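Local coordinates for 6-phosphogluconolactonase (Shewanella baltica, PDB 3NWP), which probably catalyses the hydrolysis of 6-phosphogluconolactone to 6-phosphogluconate, the second step of the oxidative pentose phosphate pathway, at residues L184-G195 with Q222-A233. Residues are numbered along the deposited sequence; the frame is centred on the assembly and turned at random. Where two conformers were deposited one is given.
Sequences LNSRQIYLHLVG and QRKTPVDVFWSA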
loop_
_atom_site.group_PDB
_atom_site.type_symbol
_atom_site.label_atom_id
_atom_site.label_comp_id
_atom_site.label_asym_id
_atom_site.label_seq_id
_atom_site.Cartn_x
_atom_site.Cartn_y
_atom_site.Cartn_z
ATOM N N LEU A 184 -9.696 -2.198 1.304
ATOM C CA LEU A 184 -10.319 -3.358 1.982
ATOM C C LEU A 184 -10.995 -4.322 1.041
ATOM O O LEU A 184 -11.182 -5.498 1.454
ATOM C CB LEU A 184 -11.274 -2.892 3.080
ATOM C CG LEU A 184 -10.630 -2.223 4.263
ATOM C CD1 LEU A 184 -11.733 -1.871 5.273
ATOM C CD2 LEU A 184 -9.460 -3.056 4.951
ATOM N N ASN A 185 -11.221 -3.925 -0.213
ATOM C CA ASN A 185 -11.742 -4.860 -1.235
ATOM C C ASN A 185 -10.541 -5.580 -1.852
ATOM O O ASN A 185 -10.145 -5.351 -2.979
ATOM C CB ASN A 185 -12.581 -4.171 -2.306
ATOM C CG ASN A 185 -13.310 -5.181 -3.203
ATOM O OD1 ASN A 185 -13.621 -6.305 -2.774
ATOM N ND2 ASN A 185 -13.525 -4.803 -4.431
ATOM N N SER A 186 -9.970 -6.411 -0.997
ATOM C CA SER A 186 -8.745 -7.110 -1.280
ATOM C C SER A 186 -8.823 -8.439 -0.580
ATOM O O SER A 186 -9.600 -8.659 0.358
ATOM C CB SER A 186 -7.542 -6.325 -0.772
ATOM O OG SER A 186 -7.647 -6.063 0.606
ATOM N N ARG A 187 -7.965 -9.330 -1.056
ATOM C CA ARG A 187 -7.876 -10.692 -0.567
ATOM C C ARG A 187 -6.862 -10.861 0.571
ATOM O O ARG A 187 -7.093 -11.670 1.511
ATOM C CB ARG A 187 -7.528 -11.645 -1.739
ATOM C CG ARG A 187 -8.480 -11.531 -2.947
ATOM C CD ARG A 187 -8.211 -12.649 -4.007
ATOM N NE ARG A 187 -8.910 -12.336 -5.242
ATOM C CZ ARG A 187 -10.177 -12.668 -5.507
ATOM N NH1 ARG A 187 -10.903 -13.353 -4.640
ATOM N NH2 ARG A 187 -10.726 -12.266 -6.656
ATOM N N GLN A 188 -5.769 -10.079 0.520
ATOM C CA GLN A 188 -4.699 -10.180 1.497
ATOM C C GLN A 188 -4.017 -8.818 1.620
ATOM O O GLN A 188 -3.691 -8.207 0.590
ATOM C CB GLN A 188 -3.686 -11.194 1.080
ATOM C CG GLN A 188 -2.415 -11.229 1.963
ATOM C CD GLN A 188 -2.634 -11.983 3.256
ATOM O OE1 GLN A 188 -2.993 -13.193 3.218
ATOM N NE2 GLN A 188 -2.495 -11.313 4.408
ATOM N N ILE A 189 -3.845 -8.345 2.869
ATOM C CA ILE A 189 -3.046 -7.172 3.136
ATOM C C ILE A 189 -1.851 -7.566 3.971
ATOM O O ILE A 189 -1.935 -8.409 4.896
ATOM C CB ILE A 189 -3.929 -6.155 3.943
ATOM C CG1 ILE A 189 -5.093 -5.682 3.084
ATOM C CG2 ILE A 189 -3.059 -5.005 4.449
ATOM C CD1 ILE A 189 -6.140 -4.862 3.842
ATOM N N TYR A 190 -0.691 -6.964 3.653
ATOM C CA TYR A 190 0.538 -7.068 4.452
ATOM C C TYR A 190 0.877 -5.714 4.996
ATOM O O TYR A 190 0.727 -4.733 4.260
ATOM C CB TYR A 190 1.693 -7.561 3.588
ATOM C CG TYR A 190 1.512 -8.975 3.142
ATOM C CD1 TYR A 190 1.740 -10.016 4.008
ATOM C CD2 TYR A 190 1.117 -9.294 1.852
ATOM C CE1 TYR A 190 1.491 -11.335 3.619
ATOM C CE2 TYR A 190 0.941 -10.603 1.428
ATOM C CZ TYR A 190 1.152 -11.631 2.331
ATOM O OH TYR A 190 0.929 -12.945 1.940
ATOM N N LEU A 191 1.209 -5.614 6.274
ATOM C CA LEU A 191 1.733 -4.393 6.832
ATOM C C LEU A 191 3.208 -4.618 7.152
ATOM O O LEU A 191 3.527 -5.473 7.993
ATOM C CB LEU A 191 0.983 -4.029 8.109
ATOM C CG LEU A 191 1.432 -2.768 8.803
ATOM C CD1 LEU A 191 1.319 -1.505 7.878
ATOM C CD2 LEU A 191 0.641 -2.547 10.100
ATOM N N HIS A 192 4.113 -3.885 6.493
ATOM C CA HIS A 192 5.549 -4.079 6.538
ATOM C C HIS A 192 6.105 -2.987 7.417
ATOM O O HIS A 192 6.096 -1.788 7.042
ATOM C CB HIS A 192 6.064 -4.016 5.130
ATOM C CG HIS A 192 7.541 -4.179 4.991
ATOM N ND1 HIS A 192 8.162 -4.087 3.752
ATOM C CD2 HIS A 192 8.504 -4.508 5.883
ATOM C CE1 HIS A 192 9.459 -4.288 3.928
ATOM N NE2 HIS A 192 9.695 -4.554 5.201
ATOM N N LEU A 193 6.620 -3.387 8.573
ATOM C CA LEU A 193 7.176 -2.469 9.548
ATOM C C LEU A 193 8.626 -2.831 9.909
ATOM O O LEU A 193 8.978 -4.011 9.986
ATOM C CB LEU A 193 6.375 -2.531 10.858
ATOM C CG LEU A 193 4.877 -2.343 10.792
ATOM C CD1 LEU A 193 4.258 -2.514 12.191
ATOM C CD2 LEU A 193 4.580 -0.943 10.215
ATOM N N VAL A 194 9.482 -1.826 10.142
ATOM C CA VAL A 194 10.839 -2.038 10.596
ATOM C C VAL A 194 11.170 -1.097 11.754
ATOM O O VAL A 194 10.926 0.123 11.644
ATOM C CB VAL A 194 11.869 -1.885 9.447
ATOM C CG1 VAL A 194 13.348 -2.031 9.955
ATOM C CG2 VAL A 194 11.563 -2.905 8.353
ATOM N N GLY A 195 11.803 -1.658 12.782
ATOM C CA GLY A 195 12.415 -0.872 13.867
ATOM C C GLY A 195 11.608 -0.757 15.123
ATOM O O GLY A 195 10.393 -0.962 15.119
ATOM N N GLN A 222 -10.640 -4.337 11.414
ATOM C CA GLN A 222 -11.617 -5.094 10.637
ATOM C C GLN A 222 -11.233 -6.583 10.547
ATOM O O GLN A 222 -10.063 -6.924 10.727
ATOM C CB GLN A 222 -11.860 -4.446 9.276
ATOM C CG GLN A 222 -10.631 -4.344 8.369
ATOM C CD GLN A 222 -10.251 -5.672 7.767
ATOM O OE1 GLN A 222 -11.116 -6.444 7.300
ATOM N NE2 GLN A 222 -8.935 -5.966 7.748
ATOM N N ARG A 223 -12.244 -7.431 10.304
ATOM C CA ARG A 223 -12.127 -8.882 10.318
ATOM C C ARG A 223 -12.389 -9.616 9.047
ATOM O O ARG A 223 -12.311 -10.847 9.043
ATOM C CB ARG A 223 -13.185 -9.422 11.298
ATOM C CG ARG A 223 -13.030 -8.810 12.645
ATOM C CD ARG A 223 -11.651 -9.189 13.173
ATOM N NE ARG A 223 -11.601 -8.916 14.588
ATOM C CZ ARG A 223 -12.256 -9.624 15.498
ATOM N NH1 ARG A 223 -12.976 -10.700 15.147
ATOM N NH2 ARG A 223 -12.176 -9.279 16.763
ATOM N N LYS A 224 -12.741 -8.914 7.990
ATOM C CA LYS A 224 -13.076 -9.582 6.757
ATOM C C LYS A 224 -11.826 -9.898 5.937
ATOM O O LYS A 224 -11.655 -11.026 5.502
ATOM C CB LYS A 224 -14.111 -8.765 5.983
ATOM C CG LYS A 224 -15.460 -8.572 6.763
ATOM C CD LYS A 224 -16.501 -7.900 5.887
ATOM N N THR A 225 -10.912 -8.929 5.809
ATOM C CA THR A 225 -9.752 -9.085 4.956
ATOM C C THR A 225 -8.538 -9.400 5.813
ATOM O O THR A 225 -8.239 -8.649 6.749
ATOM C CB THR A 225 -9.433 -7.795 4.186
ATOM O OG1 THR A 225 -10.639 -7.392 3.481
ATOM C CG2 THR A 225 -8.199 -8.038 3.247
ATOM N N PRO A 226 -7.897 -10.514 5.538
ATOM C CA PRO A 226 -6.711 -10.891 6.286
ATOM C C PRO A 226 -5.631 -9.842 6.231
ATOM O O PRO A 226 -5.339 -9.322 5.140
ATOM C CB PRO A 226 -6.214 -12.148 5.577
ATOM C CG PRO A 226 -7.469 -12.692 4.935
ATOM C CD PRO A 226 -8.233 -11.521 4.532
ATOM N N VAL A 227 -5.021 -9.580 7.377
ATOM C CA VAL A 227 -3.912 -8.668 7.497
ATOM C C VAL A 227 -2.798 -9.382 8.243
ATOM O O VAL A 227 -2.967 -9.852 9.383
ATOM C CB VAL A 227 -4.301 -7.418 8.319
ATOM C CG1 VAL A 227 -3.070 -6.508 8.498
ATOM C CG2 VAL A 227 -5.398 -6.670 7.654
ATOM N N ASP A 228 -1.626 -9.479 7.615
ATOM C CA ASP A 228 -0.477 -10.096 8.255
ATOM C C ASP A 228 0.574 -8.972 8.477
ATOM O O ASP A 228 0.996 -8.283 7.507
ATOM C CB ASP A 228 0.171 -11.165 7.406
ATOM C CG ASP A 228 -0.686 -12.431 7.266
ATOM O OD1 ASP A 228 -1.921 -12.383 7.194
ATOM O OD2 ASP A 228 -0.054 -13.504 7.179
ATOM N N VAL A 229 1.002 -8.767 9.714
ATOM C CA VAL A 229 2.011 -7.755 10.025
ATOM C C VAL A 229 3.385 -8.392 10.088
ATOM O O VAL A 229 3.595 -9.417 10.760
ATOM C CB VAL A 229 1.703 -7.112 11.388
ATOM C CG1 VAL A 229 2.786 -6.062 11.765
ATOM C CG2 VAL A 229 0.255 -6.518 11.386
ATOM N N PHE A 230 4.296 -7.907 9.253
ATOM C CA PHE A 230 5.687 -8.383 9.171
ATOM C C PHE A 230 6.611 -7.358 9.799
ATOM O O PHE A 230 6.573 -6.154 9.395
ATOM C CB PHE A 230 6.099 -8.573 7.717
ATOM C CG PHE A 230 5.677 -9.876 7.102
ATOM C CD1 PHE A 230 4.325 -10.275 7.015
ATOM C CD2 PHE A 230 6.618 -10.732 6.577
ATOM C CE1 PHE A 230 3.993 -11.483 6.474
ATOM C CE2 PHE A 230 6.274 -11.954 6.031
ATOM C CZ PHE A 230 4.986 -12.342 5.953
ATOM N N TRP A 231 7.429 -7.767 10.758
ATOM C CA TRP A 231 8.272 -6.821 11.470
ATOM C C TRP A 231 9.645 -7.387 11.758
ATOM O O TRP A 231 9.791 -8.573 12.014
ATOM C CB TRP A 231 7.610 -6.378 12.803
ATOM C CG TRP A 231 8.469 -5.440 13.650
ATOM C CD1 TRP A 231 8.556 -4.084 13.560
ATOM C CD2 TRP A 231 9.346 -5.828 14.706
ATOM N NE1 TRP A 231 9.463 -3.602 14.451
ATOM C CE2 TRP A 231 9.966 -4.650 15.179
ATOM C CE3 TRP A 231 9.701 -7.061 15.267
ATOM C CZ2 TRP A 231 10.889 -4.655 16.228
ATOM C CZ3 TRP A 231 10.623 -7.073 16.290
ATOM C CH2 TRP A 231 11.196 -5.859 16.774
ATOM N N SER A 232 10.662 -6.517 11.745
ATOM C CA SER A 232 12.010 -6.782 12.301
ATOM C C SER A 232 12.518 -5.538 12.952
ATOM O O SER A 232 12.157 -4.425 12.524
ATOM C CB SER A 232 12.968 -7.185 11.178
ATOM O OG SER A 232 14.220 -7.559 11.748
ATOM N N ALA A 233 13.367 -5.677 13.977
ATOM C CA ALA A 233 14.042 -4.525 14.567
ATOM C C ALA A 233 15.002 -3.911 13.558
ATOM O O ALA A 233 15.480 -4.602 12.637
ATOM C CB ALA A 233 14.805 -4.940 15.828
ATOM O OXT ALA A 233 15.297 -2.714 13.694
HETATM O O HOH W 1 -1.842 -14.971 4.986
#
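Ile189 lies opposite Val227 in the ladder between strands 189-194 and 227-232, neighbouring parallel strands of a Rossmann-like α/β sheet joined by a largely helical connection. Ile189 N donates to Pro226 O and Asp228 N to Ile189 O, both at 2.9 Å, and the alternation continues through Leu191, Phe230 and Leu193. Ile189 O also takes Gln188 NE2 (3.0 Å), which arrives well above the carbonyl plane; the same amide nitrogen reaches Asp228 OD1 in a weak bond, and a water links Gln188 OE1 with Asp228 OD2. On the sheet face that carries Tyr190 and Phe230, the two side chains run alongside each other with ring planes at 82°, Tyr190 CD1 lying 3.6 Å from Phe230 CE1; Phe11 meets the Phe230 ring in turn. Before the strands, Thr225 OG1 donates to Leu184 O, while the Gln222 amide exchanges two hydrogen bonds with the Thr225 backbone. At the far end Trp231 CG stands anti to the backbone N (chi1 177°), laying the CD1 edge against Leu193 CB. Trp231 NE1 meets Gly195 O at 2.9 Å, in the ring plane but above the carbonyl plane. A phenylalanine in place of this tryptophan would probably leave Gly195 O without that donor. Ala233 N sits 3.4 Å above one face of the indole, toward its rim.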